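Local coordinates for methyltransferase (Streptomyces regensis, PDB 5N5D), which transfers a methyl group from S-adenosylmethionine to a hydroxyl oxygen in the biosynthesis of tomaymycin, at the interface of chains A and B. Numbering follows the deposited sequence. Chains: chain A/B, Methyltransferase.

The interface of chains A and B. Residues chain A 60, 163, 204, 223, 225; chain B 55, 58-59.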
loop_
_atom_site.group_PDB
_atom_site.type_symbol
_atom_site.label_atom_id
_atom_site.label_comp_id
_atom_site.label_asym_id
_atom_site.label_seq_id
_atom_site.Cartn_x
_atom_site.Cartn_y
_atom_site.Cartn_z
ATOM N N ARG A 60 0.611 11.474 0.193
ATOM C CA ARG A 60 1.857 12.212 0.358
ATOM C C ARG A 60 1.718 13.683 -0.015
ATOM O O ARG A 60 2.615 14.473 0.300
ATOM C CB ARG A 60 2.938 11.544 -0.499
ATOM C CG ARG A 60 4.327 12.191 -0.474
ATOM C CD ARG A 60 4.993 12.076 0.886
ATOM N NE ARG A 60 4.523 13.095 1.824
ATOM C CZ ARG A 60 4.947 13.221 3.078
ATOM N NH1 ARG A 60 5.868 12.398 3.573
ATOM N NH2 ARG A 60 4.450 14.183 3.844
ATOM N N GLY A 163 10.961 12.422 3.584
ATOM C CA GLY A 163 9.531 12.278 3.418
ATOM C C GLY A 163 9.124 11.687 2.089
ATOM O O GLY A 163 7.971 11.258 1.943
ATOM N N THR A 204 13.407 3.702 5.113
ATOM C CA THR A 204 12.773 2.568 5.766
ATOM C C THR A 204 11.670 2.052 4.854
ATOM O O THR A 204 11.007 2.840 4.175
ATOM C CB THR A 204 12.251 2.973 7.155
ATOM O OG1 THR A 204 11.720 1.831 7.836
ATOM C CG2 THR A 204 11.209 4.070 7.061
ATOM N N LEU A 223 10.154 4.791 2.440
ATOM C CA LEU A 223 10.011 6.161 2.903
ATOM C C LEU A 223 11.397 6.703 3.216
ATOM O O LEU A 223 12.132 6.112 4.017
ATOM C CB LEU A 223 9.127 6.224 4.145
ATOM C CG LEU A 223 8.968 7.600 4.797
ATOM C CD1 LEU A 223 8.197 8.538 3.893
ATOM C CD2 LEU A 223 8.272 7.449 6.143
ATOM N N THR A 225 13.735 9.001 5.135
ATOM C CA THR A 225 13.653 9.687 6.417
ATOM C C THR A 225 14.809 10.641 6.675
ATOM O O THR A 225 14.646 11.575 7.465
ATOM C CB THR A 225 13.584 8.669 7.562
ATOM O OG1 THR A 225 14.791 7.900 7.592
ATOM C CG2 THR A 225 12.402 7.729 7.374
ATOM N N LEU B 55 4.292 2.789 7.666
ATOM C CA LEU B 55 4.731 3.686 6.603
ATOM C C LEU B 55 3.580 4.531 6.073
ATOM O O LEU B 55 3.766 5.714 5.769
ATOM C CB LEU B 55 5.378 2.876 5.482
ATOM C CG LEU B 55 6.670 2.167 5.894
ATOM C CD1 LEU B 55 7.111 1.206 4.811
ATOM C CD2 LEU B 55 7.772 3.167 6.189
ATOM N N ARG B 58 3.099 7.368 8.507
ATOM C CA ARG B 58 4.154 8.372 8.398
ATOM C C ARG B 58 4.052 9.171 7.103
ATOM O O ARG B 58 4.313 10.378 7.092
ATOM C CB ARG B 58 5.515 7.700 8.512
ATOM C CG ARG B 58 5.771 7.148 9.886
ATOM C CD ARG B 58 7.086 6.429 9.959
ATOM N NE ARG B 58 8.216 7.344 9.919
ATOM C CZ ARG B 58 9.465 6.975 10.167
ATOM N NH1 ARG B 58 9.729 5.713 10.473
ATOM N NH2 ARG B 58 10.443 7.868 10.118
ATOM N N LEU B 59 3.675 8.512 6.006
ATOM C CA LEU B 59 3.512 9.208 4.733
ATOM C C LEU B 59 2.408 10.250 4.810
ATOM O O LEU B 59 2.512 11.325 4.207
ATOM C CB LEU B 59 3.200 8.205 3.626
ATOM C CG LEU B 59 4.403 7.463 3.067
ATOM C CD1 LEU B 59 3.932 6.264 2.263
ATOM C CD2 LEU B 59 5.229 8.404 2.215
#
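With CG anti to the backbone N (chi1 176°), A:Leu223 reaches from strand 217-224 towards helix 47-60 of chain B, where B:Leu59, its CG anti to the carbonyl carbon, slides past it in the opposite direction. Their methyls meet at 3.4 Å, CD1 of A:Leu223 against CD2 of B:Leu59, tighter than usual van der Waals contact. The other branch of A:Leu223, CD2, lies 3.6 Å from CB of B:Arg58, while its CB packs against CD2 of B:Leu55; one leucine thus touches three residues of the partner helix. B:Arg58 runs on past this methyl, bends at chi3 and lays its guanidinium over the methyls of two threonines. NH2 of B:Arg58 lies 3.4 Å from the methyl CG2 of A:Thr225, and NH1 approaches CG2 of A:Thr204 more loosely. CG2 of A:Thr204 also meets CD2 of B:Leu55 at 3.7 Å, the two side chains passing in opposite senses. Among these residues the chains meet by packing, apart from the approach of a carbonyl to a guanidinium face. The protein is one of the O-methyltransferases with a Rossmann-like fold, and the interface is two-fold symmetric, so a twin patch repeats these contacts with chains exchanged; such pairing probably reflects a dimer. At the margin A:Arg60, the last residue of its own helix 47-60, bends at chi2 and chi3 and crosses B:Leu59 at about a right angle. Its CD rests 3.9 Å from CD2 of that leucine. O of B:Leu59 sits over the centre of one guanidinium face, 3.3 Å from CZ of A:Arg60. Within chain A, NH1 of A:Arg60 donates a 2.9 Å hydrogen bond to the carbonyl O of A:Gly163; it is bent (139° at H), with the acceptor 27° out of the guanidinium plane, and probably steadies the group in part. An alanine here would probably leave the carbonyls of B:Leu59 and A:Gly163 without the guanidinium they face and open a gap beside CD2 of B:Leu59. The three guanidinium nitrogens of A:Arg60 lie almost equally far from O of B:Leu59, NH2 at 3.5 Å.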